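Local coordinates for malonyl-CoA decarboxylase (Rhodopseudomonas palustris, PDB 4KSA), which probably catalyses the decarboxylation of malonyl-CoA to acetyl-CoA and carbon dioxide, at residues K138-V143 against H155-F160; R170-L175 against F220-V225; L390-F395 against M411-Y416. All blocks are in the same frame, centred on the assembly; numbering follows the deposited sequence.

In the fold
The three contacts follow one another along the chain and span both parts of the molecule. Contact 1 pairs two helices of the helical N-terminal region. Its F160 side chain lies about 7 Å from that of H162, a magnesium-binding residue without metal in this chain, and about 13 Å from a bound magnesium ion. Contact 2, with its centre 21 Å from that of contact 1, joins the first sheet strand to the end of its neighbour; contacts 1 and 2 both touch the second subunit. Contact 3 pairs the last two strands of the chain at the other border of the same sheet, its centre 30 Å from that of contact 2 and 35 Å from that of contact 1.

Contact 1 (K138-V143 against H155-F160); sequences KMREAV and HVDDDF
V143 and D157 bring the two backbones nearest to each other, their CA atoms 6.8 Å apart, where helix segments 138-143 and 155-160 run antiparallel at a signed crossing angle of -151°. The axes of the segments stay 10.1 Å apart, and side chains from both helices fill the space between them.

R140 and D157 form the polar half of the contact. R140 approaches side-on with NE and NH1, both directed at a single carboxylate oxygen. NE lies 2.7 Å from D157 OD2 and comes in nearly in line with its C-O bond. OD2 receives R140 NH1 on its syn lone pair, at 2.8 Å. A weaker bond joins NH1 to OD1. Guanidinium and carboxylate are almost coplanar, 5° apart, and D157 is turned to meet its partner with CG anti to the backbone N (chi1 179°). NH2 of R140 instead donates to the carbonyl oxygens of G274 and A276, so a loop of the C-terminal region helps hold the guanidinium in place.

The aliphatic part of R140 serves the apolar half. Its CG packs 3.7 Å from F160 CB, and its CB rests over one ring face of F160, displaced toward the rim. V143 CG1 approaches F160 CE2 at 4.2 Å and V143 CG2 meets D157 CB. L78 and L81 of helix 71-83 pack against M139.

The arrangement is an antiparallel helical hairpin of the N-terminal domain, in which an arginine-aspartate salt bridge lies beside the packing of one phenylalanine ring, and its second helix, 154-167, also carries the magnesium-binding H162.

Contact 2 (R170-L175 against F220-V225); sequences RGFLVL and FHPRLV
V174 and F220 form an antiparallel hydrogen-bonded pair where strand 174-178, at one border of the mixed sheet, meets the end of strand 214-220. V174 N donates to F220 O at 2.7 Å, and F220 N returns a nearly straight bond to V174 O (170°). The same F220 O also receives a CA-H...O contact from L173 CA, 3.4 Å away.

Beyond this pair the chains part, and side chains take over. F172 places its CB over one face of the H221 ring in a CH-pi contact, 4.1 Å from the centroid, and 3.6 Å from P222 CD. H221 has CG anti to its backbone N (chi1 -169°), which brings CG closer to F172. R223 N donates to H221 ND1 in the ring plane at 3.1 Å.

In the next shell, F168 meets the H221 ring edge-to-face, and F15 of helix 6-22 does the same to F172. P222 and F172 of the second subunit pack on F172 and P222 respectively. An alanine in place of H221 would probably open a gap beside F172 CB and leave R223 N without its acceptor. Nearer the backbone, L173 CD1 reaches H221 CB at 3.9 Å.

Contact 3 (L390-F395 against M411-Y416); sequences LDRLNF and MVNYLY
D391 and R392 sit opposite the single N413, a classic beta bulge set into the antiparallel pairing of strands 389-394 and 411-416. Strand 389-394 is the outermost on this side of the mixed sheet within the chain, and the C-terminal domain is probably related to the acetyltransferases.

Among the backbone bonds, N413 O marks the bulge by accepting from D391 N at 3.2 Å and, weakly, from R392 N. N413 N returns a bond to R392 O at 3.1 Å. Past the bulge the pairing is regular: N394 N donates to M411 O and M411 N to N394 O, so N394 and M411 form a hydrogen-bonded pair, with L393 and V412 the non-hydrogen-bonded pair between.

Apolar side chains gather on the face of L390, L393, V412 and Y414. L393 CD2 lies 3.5 Å from V412 CG1, the two side chains side by side, and L390 CD1 touches Y414 CE1 at 4.0 Å. Helix 347-367 covers this face through L358, F365 and L366, and H383 stacks on the Y414 ring. At the bulge, D391 CB packs 3.6 Å from L415 CB, while its OD1 forms a salt bridge with R389.

On the other face, beside M411, the polar side chains of R392, N394 and N413 meet. R392 NH2 donates to N394 OD1 within the guanidinium plane at 3.2 Å, and weakly to S240 O and P241 O. N413 ND2 is spent on the carbonyl oxygens of P241 and T304. N413 OD1 sits over one guanidinium face of R392, close but not hydrogen-bonded. N413 CG, anti to its carbonyl carbon (chi1 -51°), is turned toward N394. With the two amide planes 77° apart, N394 ND2 donates from above the N413 side-chain carbonyl plane to OD1, 2.7 Å away.

Contact 1 (K138-V143 against H155-F160)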
loop_
_atom_site.group_PDB
_atom_site.type_symbol
_atom_site.label_atom_id
_atom_site.label_comp_id
_atom_site.label_asym_id
_atom_site.label_seq_id
_atom_site.Cartn_x
_atom_site.Cartn_y
_atom_site.Cartn_z
ATOM N N LYS A 138 -7.536 29.083 -0.541
ATOM C CA LYS A 138 -8.404 29.846 -1.424
ATOM C C LYS A 138 -8.617 31.222 -0.832
ATOM O O LYS A 138 -8.639 32.208 -1.552
ATOM C CB LYS A 138 -9.743 29.135 -1.625
ATOM C CG LYS A 138 -9.961 28.611 -3.059
ATOM C CD LYS A 138 -8.915 27.544 -3.450
ATOM C CE LYS A 138 -9.096 26.227 -2.640
ATOM N NZ LYS A 138 -7.917 25.289 -2.619
HETATM N N MSE A 139 -8.744 31.284 0.488
HETATM C CA MSE A 139 -8.938 32.550 1.191
HETATM C C MSE A 139 -7.671 33.406 1.112
HETATM O O MSE A 139 -7.732 34.619 0.962
HETATM C CB MSE A 139 -9.305 32.277 2.654
HETATM C CG MSE A 139 -9.619 33.537 3.488
HETATM SE SE MSE A 139 -10.384 33.122 5.239
HETATM C CE MSE A 139 -8.981 33.753 6.377
ATOM N N ARG A 140 -6.517 32.769 1.204
ATOM C CA ARG A 140 -5.281 33.505 1.125
ATOM C C ARG A 140 -5.133 34.049 -0.295
ATOM O O ARG A 140 -4.586 35.122 -0.515
ATOM C CB ARG A 140 -4.108 32.593 1.486
ATOM C CG ARG A 140 -2.854 33.362 1.857
ATOM C CD ARG A 140 -1.606 32.754 1.241
ATOM N NE ARG A 140 -0.530 33.730 1.290
ATOM C CZ ARG A 140 0.623 33.622 0.650
ATOM N NH1 ARG A 140 1.525 34.586 0.768
ATOM N NH2 ARG A 140 0.876 32.565 -0.103
ATOM N N GLU A 141 -5.627 33.298 -1.265
ATOM C CA GLU A 141 -5.564 33.740 -2.658
ATOM C C GLU A 141 -6.321 35.073 -2.786
ATOM O O GLU A 141 -5.879 35.986 -3.482
ATOM C CB GLU A 141 -6.194 32.686 -3.565
ATOM C CG GLU A 141 -6.195 33.031 -5.032
ATOM C CD GLU A 141 -6.886 31.962 -5.878
ATOM O OE1 GLU A 141 -7.108 32.219 -7.080
ATOM O OE2 GLU A 141 -7.201 30.861 -5.352
ATOM N N ALA A 142 -7.456 35.164 -2.089
ATOM C CA ALA A 142 -8.296 36.352 -2.074
ATOM C C ALA A 142 -7.572 37.543 -1.465
ATOM O O ALA A 142 -7.566 38.628 -2.039
ATOM C CB ALA A 142 -9.565 36.081 -1.296
ATOM N N VAL A 143 -6.958 37.359 -0.302
ATOM C CA VAL A 143 -6.267 38.489 0.283
ATOM C C VAL A 143 -5.098 38.879 -0.626
ATOM O O VAL A 143 -4.771 40.053 -0.740
ATOM C CB VAL A 143 -5.802 38.211 1.753
ATOM C CG1 VAL A 143 -6.180 36.818 2.159
ATOM C CG2 VAL A 143 -4.310 38.453 1.904
ATOM N N HIS A 155 -0.658 42.712 6.124
ATOM C CA HIS A 155 -0.319 42.190 7.435
ATOM C C HIS A 155 -1.177 40.994 7.793
ATOM O O HIS A 155 -0.966 40.332 8.811
ATOM C CB HIS A 155 -0.399 43.317 8.472
ATOM C CG HIS A 155 0.489 44.472 8.132
ATOM N ND1 HIS A 155 0.020 45.618 7.524
ATOM C CD2 HIS A 155 1.839 44.588 8.158
ATOM C CE1 HIS A 155 1.041 46.384 7.183
ATOM N NE2 HIS A 155 2.156 45.781 7.555
ATOM N N VAL A 156 -2.150 40.714 6.940
ATOM C CA VAL A 156 -2.987 39.549 7.135
ATOM C C VAL A 156 -2.239 38.440 6.406
ATOM O O VAL A 156 -2.138 37.315 6.886
ATOM C CB VAL A 156 -4.367 39.719 6.496
ATOM C CG1 VAL A 156 -5.085 38.366 6.441
ATOM C CG2 VAL A 156 -5.180 40.736 7.292
ATOM N N ASP A 157 -1.688 38.779 5.248
ATOM C CA ASP A 157 -0.960 37.811 4.463
ATOM C C ASP A 157 0.255 37.298 5.224
ATOM O O ASP A 157 0.635 36.133 5.086
ATOM C CB ASP A 157 -0.501 38.416 3.148
ATOM C CG ASP A 157 0.285 37.429 2.312
ATOM O OD1 ASP A 157 1.451 37.722 1.938
ATOM O OD2 ASP A 157 -0.266 36.345 2.044
ATOM N N ASP A 158 0.866 38.165 6.022
ATOM C CA ASP A 158 2.041 37.765 6.781
ATOM C C ASP A 158 1.703 36.687 7.801
ATOM O O ASP A 158 2.537 35.834 8.105
ATOM C CB ASP A 158 2.681 38.970 7.486
ATOM C CG ASP A 158 3.473 39.865 6.535
ATOM O OD1 ASP A 158 4.104 40.827 7.030
ATOM O OD2 ASP A 158 3.468 39.619 5.308
ATOM N N ASP A 159 0.486 36.710 8.327
ATOM C CA ASP A 159 0.110 35.697 9.299
ATOM C C ASP A 159 -0.174 34.368 8.610
ATOM O O ASP A 159 0.115 33.299 9.158
ATOM C CB ASP A 159 -1.103 36.161 10.112
ATOM C CG ASP A 159 -0.738 37.226 11.133
ATOM O OD1 ASP A 159 -1.569 38.121 11.396
ATOM O OD2 ASP A 159 0.388 37.159 11.675
ATOM N N PHE A 160 -0.732 34.438 7.406
ATOM C CA PHE A 160 -1.027 33.237 6.644
ATOM C C PHE A 160 0.270 32.517 6.316
ATOM O O PHE A 160 0.359 31.302 6.437
ATOM C CB PHE A 160 -1.759 33.590 5.343
ATOM C CG PHE A 160 -3.245 33.662 5.488
ATOM C CD1 PHE A 160 -4.009 32.509 5.474
ATOM C CD2 PHE A 160 -3.886 34.885 5.643
ATOM C CE1 PHE A 160 -5.393 32.565 5.608
ATOM C CE2 PHE A 160 -5.266 34.949 5.777
ATOM C CZ PHE A 160 -6.015 33.783 5.756
#

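Contact 2 (R170-L175 against F220-V225)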
loop_
_atom_site.group_PDB
_atom_site.type_symbol
_atom_site.label_atom_id
_atom_site.label_comp_id
_atom_site.label_asym_id
_atom_site.label_seq_id
_atom_site.Cartn_x
_atom_site.Cartn_y
_atom_site.Cartn_z
ATOM N N ARG A 170 8.477 20.784 3.937
ATOM C CA ARG A 170 9.031 20.077 2.775
ATOM C C ARG A 170 9.224 18.572 3.003
ATOM O O ARG A 170 9.174 17.784 2.061
ATOM C CB ARG A 170 10.359 20.700 2.342
ATOM C CG ARG A 170 11.441 20.681 3.398
ATOM C CD ARG A 170 12.803 20.910 2.757
ATOM N NE ARG A 170 13.507 22.029 3.373
ATOM C CZ ARG A 170 14.540 21.908 4.196
ATOM N NH1 ARG A 170 15.014 20.704 4.509
ATOM N NH2 ARG A 170 15.088 22.999 4.724
ATOM N N GLY A 171 9.426 18.172 4.254
ATOM C CA GLY A 171 9.607 16.762 4.567
ATOM C C GLY A 171 8.514 15.817 4.079
ATOM O O GLY A 171 8.782 14.653 3.795
ATOM N N PHE A 172 7.276 16.292 3.983
ATOM C CA PHE A 172 6.200 15.415 3.525
ATOM C C PHE A 172 5.859 15.647 2.085
ATOM O O PHE A 172 4.850 15.127 1.607
ATOM C CB PHE A 172 4.920 15.584 4.352
ATOM C CG PHE A 172 5.075 15.220 5.798
ATOM C CD1 PHE A 172 6.192 14.506 6.238
ATOM C CD2 PHE A 172 4.101 15.596 6.728
ATOM C CE1 PHE A 172 6.341 14.175 7.583
ATOM C CE2 PHE A 172 4.236 15.277 8.064
ATOM C CZ PHE A 172 5.362 14.562 8.501
ATOM N N LEU A 173 6.673 16.431 1.384
ATOM C CA LEU A 173 6.391 16.689 -0.028
ATOM C C LEU A 173 6.762 15.416 -0.779
ATOM O O LEU A 173 7.814 14.842 -0.544
ATOM C CB LEU A 173 7.206 17.877 -0.539
ATOM C CG LEU A 173 6.647 18.444 -1.850
ATOM C CD1 LEU A 173 5.323 19.150 -1.600
ATOM C CD2 LEU A 173 7.647 19.402 -2.455
ATOM N N VAL A 174 5.890 14.964 -1.666
ATOM C CA VAL A 174 6.145 13.738 -2.401
ATOM C C VAL A 174 5.987 13.928 -3.891
ATOM O O VAL A 174 5.031 14.552 -4.346
ATOM C CB VAL A 174 5.198 12.627 -1.951
ATOM C CG1 VAL A 174 5.297 11.436 -2.894
ATOM C CG2 VAL A 174 5.541 12.216 -0.535
ATOM N N LEU A 175 6.944 13.386 -4.646
ATOM C CA LEU A 175 6.928 13.485 -6.093
ATOM C C LEU A 175 6.221 12.272 -6.683
ATOM O O LEU A 175 6.407 11.151 -6.235
ATOM C CB LEU A 175 8.353 13.569 -6.613
ATOM C CG LEU A 175 8.509 13.466 -8.134
ATOM C CD1 LEU A 175 7.976 14.727 -8.819
ATOM C CD2 LEU A 175 9.977 13.256 -8.460
ATOM N N PHE A 220 3.195 16.464 -4.340
ATOM C CA PHE A 220 2.022 16.391 -3.500
ATOM C C PHE A 220 2.407 16.522 -2.052
ATOM O O PHE A 220 3.481 16.091 -1.645
ATOM C CB PHE A 220 1.311 15.048 -3.705
ATOM C CG PHE A 220 0.736 14.866 -5.082
ATOM C CD1 PHE A 220 -0.605 15.127 -5.331
ATOM C CD2 PHE A 220 1.549 14.498 -6.150
ATOM C CE1 PHE A 220 -1.144 15.040 -6.630
ATOM C CE2 PHE A 220 1.020 14.410 -7.467
ATOM C CZ PHE A 220 -0.334 14.686 -7.696
ATOM N N HIS A 221 1.531 17.143 -1.275
ATOM C CA HIS A 221 1.748 17.264 0.154
ATOM C C HIS A 221 0.443 16.810 0.818
ATOM O O HIS A 221 -0.648 17.115 0.352
ATOM C CB HIS A 221 2.088 18.702 0.536
ATOM C CG HIS A 221 2.574 18.843 1.942
ATOM N ND1 HIS A 221 1.781 18.560 3.033
ATOM C CD2 HIS A 221 3.778 19.220 2.434
ATOM C CE1 HIS A 221 2.477 18.757 4.138
ATOM N NE2 HIS A 221 3.692 19.159 3.804
ATOM N N PRO A 222 0.547 16.041 1.904
ATOM C CA PRO A 222 -0.651 15.560 2.601
ATOM C C PRO A 222 -1.650 16.642 3.045
ATOM O O PRO A 222 -2.826 16.339 3.218
ATOM C CB PRO A 222 -0.072 14.765 3.782
ATOM C CG PRO A 222 1.293 15.387 4.011
ATOM C CD PRO A 222 1.784 15.637 2.607
ATOM N N ARG A 223 -1.198 17.892 3.224
ATOM C CA ARG A 223 -2.095 18.978 3.650
ATOM C C ARG A 223 -3.191 19.246 2.640
ATOM O O ARG A 223 -4.280 19.648 3.015
ATOM C CB ARG A 223 -1.343 20.295 3.879
ATOM C CG ARG A 223 -0.500 20.355 5.126
ATOM C CD ARG A 223 -1.330 20.323 6.397
ATOM N NE ARG A 223 -0.461 20.420 7.566
ATOM C CZ ARG A 223 -0.869 20.783 8.777
ATOM N NH1 ARG A 223 0.004 20.844 9.779
ATOM N NH2 ARG A 223 -2.149 21.087 8.982
ATOM N N LEU A 224 -2.884 19.056 1.364
ATOM C CA LEU A 224 -3.840 19.267 0.298
ATOM C C LEU A 224 -3.915 17.992 -0.508
ATOM O O LEU A 224 -3.289 17.853 -1.559
ATOM C CB LEU A 224 -3.403 20.413 -0.597
ATOM C CG LEU A 224 -3.414 21.791 0.044
ATOM C CD1 LEU A 224 -2.931 22.807 -0.970
ATOM C CD2 LEU A 224 -4.828 22.131 0.525
ATOM N N VAL A 225 -4.687 17.059 0.023
ATOM C CA VAL A 225 -4.900 15.761 -0.575
ATOM C C VAL A 225 -5.312 15.796 -2.043
ATOM O O VAL A 225 -6.157 16.588 -2.433
ATOM C CB VAL A 225 -5.955 14.974 0.239
ATOM C CG1 VAL A 225 -6.674 13.966 -0.658
ATOM C CG2 VAL A 225 -5.249 14.249 1.407
#

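Contact 3 (L390-F395 against M411-Y416)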
loop_
_atom_site.group_PDB
_atom_site.type_symbol
_atom_site.label_atom_id
_atom_site.label_comp_id
_atom_site.label_asym_id
_atom_site.label_seq_id
_atom_site.Cartn_x
_atom_site.Cartn_y
_atom_site.Cartn_z
ATOM N N LEU A 390 23.557 28.485 -15.245
ATOM C CA LEU A 390 23.047 29.172 -16.433
ATOM C C LEU A 390 23.976 28.728 -17.575
ATOM O O LEU A 390 25.122 29.152 -17.640
ATOM C CB LEU A 390 23.112 30.679 -16.231
ATOM C CG LEU A 390 22.728 31.497 -17.463
ATOM C CD1 LEU A 390 21.370 31.056 -17.998
ATOM C CD2 LEU A 390 22.722 32.975 -17.088
ATOM N N ASP A 391 23.469 27.885 -18.468
ATOM C CA ASP A 391 24.284 27.311 -19.527
ATOM C C ASP A 391 24.273 27.920 -20.938
ATOM O O ASP A 391 25.295 27.897 -21.619
ATOM C CB ASP A 391 23.963 25.816 -19.622
ATOM C CG ASP A 391 25.142 24.987 -20.094
ATOM O OD1 ASP A 391 26.210 25.055 -19.448
ATOM O OD2 ASP A 391 24.991 24.257 -21.103
ATOM N N ARG A 392 23.148 28.449 -21.397
ATOM C CA ARG A 392 23.118 29.036 -22.727
ATOM C C ARG A 392 21.950 29.976 -22.942
ATOM O O ARG A 392 20.870 29.744 -22.431
ATOM C CB ARG A 392 23.096 27.939 -23.795
ATOM C CG ARG A 392 22.179 28.246 -24.980
ATOM C CD ARG A 392 22.690 27.637 -26.263
ATOM N NE ARG A 392 23.060 26.240 -26.098
ATOM C CZ ARG A 392 22.252 25.205 -26.315
ATOM N NH1 ARG A 392 22.702 23.965 -26.125
ATOM N NH2 ARG A 392 21.005 25.407 -26.733
ATOM N N LEU A 393 22.176 31.031 -23.718
ATOM C CA LEU A 393 21.139 32.011 -24.020
ATOM C C LEU A 393 20.629 31.722 -25.423
ATOM O O LEU A 393 21.401 31.698 -26.367
ATOM C CB LEU A 393 21.720 33.422 -23.933
ATOM C CG LEU A 393 22.509 33.726 -22.655
ATOM C CD1 LEU A 393 22.932 35.182 -22.641
ATOM C CD2 LEU A 393 21.650 33.431 -21.444
ATOM N N ASN A 394 19.330 31.501 -25.568
ATOM C CA ASN A 394 18.780 31.169 -26.871
ATOM C C ASN A 394 18.051 32.303 -27.554
ATOM O O ASN A 394 16.834 32.428 -27.424
ATOM C CB ASN A 394 17.834 29.976 -26.752
ATOM C CG ASN A 394 18.517 28.751 -26.201
ATOM O OD1 ASN A 394 19.466 28.241 -26.791
ATOM N ND2 ASN A 394 18.044 28.273 -25.057
ATOM N N PHE A 395 18.788 33.117 -28.304
ATOM C CA PHE A 395 18.183 34.231 -29.023
ATOM C C PHE A 395 17.060 33.685 -29.909
ATOM O O PHE A 395 17.228 32.664 -30.577
ATOM C CB PHE A 395 19.228 34.941 -29.896
ATOM C CG PHE A 395 18.721 36.208 -30.531
ATOM C CD1 PHE A 395 18.585 37.373 -29.777
ATOM C CD2 PHE A 395 18.321 36.224 -31.862
ATOM C CE1 PHE A 395 18.053 38.534 -30.342
ATOM C CE2 PHE A 395 17.786 37.382 -32.432
ATOM C CZ PHE A 395 17.652 38.535 -31.671
HETATM N N MSE A 411 15.060 32.933 -24.807
HETATM C CA MSE A 411 14.888 31.796 -23.907
HETATM C C MSE A 411 16.277 31.365 -23.468
HETATM O O MSE A 411 17.274 31.899 -23.947
HETATM C CB MSE A 411 14.206 30.623 -24.601
HETATM C CG MSE A 411 12.748 30.848 -24.915
HETATM SE SE MSE A 411 11.871 29.176 -25.351
HETATM C CE MSE A 411 11.126 28.773 -23.601
ATOM N N VAL A 412 16.341 30.416 -22.545
ATOM C CA VAL A 412 17.620 29.922 -22.072
ATOM C C VAL A 412 17.524 28.477 -21.627
ATOM O O VAL A 412 16.442 27.901 -21.553
ATOM C CB VAL A 412 18.147 30.723 -20.886
ATOM C CG1 VAL A 412 18.352 32.170 -21.277
ATOM C CG2 VAL A 412 17.194 30.592 -19.730
ATOM N N ASN A 413 18.680 27.889 -21.358
ATOM C CA ASN A 413 18.748 26.527 -20.884
ATOM C C ASN A 413 19.524 26.638 -19.595
ATOM O O ASN A 413 20.531 27.345 -19.534
ATOM C CB ASN A 413 19.540 25.612 -21.825
ATOM C CG ASN A 413 19.083 25.687 -23.268
ATOM O OD1 ASN A 413 19.716 26.341 -24.091
ATOM N ND2 ASN A 413 17.998 25.008 -23.587
ATOM N N TYR A 414 19.037 25.987 -18.549
ATOM C CA TYR A 414 19.767 25.974 -17.292
ATOM C C TYR A 414 20.265 24.536 -17.326
ATOM O O TYR A 414 19.594 23.659 -17.867
ATOM C CB TYR A 414 18.843 26.255 -16.104
ATOM C CG TYR A 414 18.402 27.707 -15.997
ATOM C CD1 TYR A 414 19.154 28.636 -15.278
ATOM C CD2 TYR A 414 17.220 28.147 -16.610
ATOM C CE1 TYR A 414 18.744 29.977 -15.158
ATOM C CE2 TYR A 414 16.800 29.487 -16.507
ATOM C CZ TYR A 414 17.567 30.391 -15.778
ATOM O OH TYR A 414 17.150 31.699 -15.670
ATOM N N LEU A 415 21.457 24.295 -16.800
ATOM C CA LEU A 415 22.032 22.962 -16.845
ATOM C C LEU A 415 22.055 22.337 -15.461
ATOM O O LEU A 415 22.658 22.877 -14.524
ATOM C CB LEU A 415 23.448 23.048 -17.446
ATOM C CG LEU A 415 24.252 21.811 -17.870
ATOM C CD1 LEU A 415 24.785 21.095 -16.639
ATOM C CD2 LEU A 415 23.389 20.904 -18.731
ATOM N N TYR A 416 21.365 21.207 -15.335
ATOM C CA TYR A 416 21.316 20.500 -14.063
ATOM C C TYR A 416 22.279 19.337 -14.131
ATOM O O TYR A 416 22.132 18.435 -14.960
ATOM C CB TYR A 416 19.902 19.984 -13.753
ATOM C CG TYR A 416 18.949 21.034 -13.222
ATOM C CD1 TYR A 416 18.086 21.719 -14.077
ATOM C CD2 TYR A 416 18.923 21.364 -11.860
ATOM C CE1 TYR A 416 17.219 22.712 -13.593
ATOM C CE2 TYR A 416 18.058 22.360 -11.366
ATOM C CZ TYR A 416 17.215 23.026 -12.247
ATOM O OH TYR A 416 16.393 24.025 -11.803
#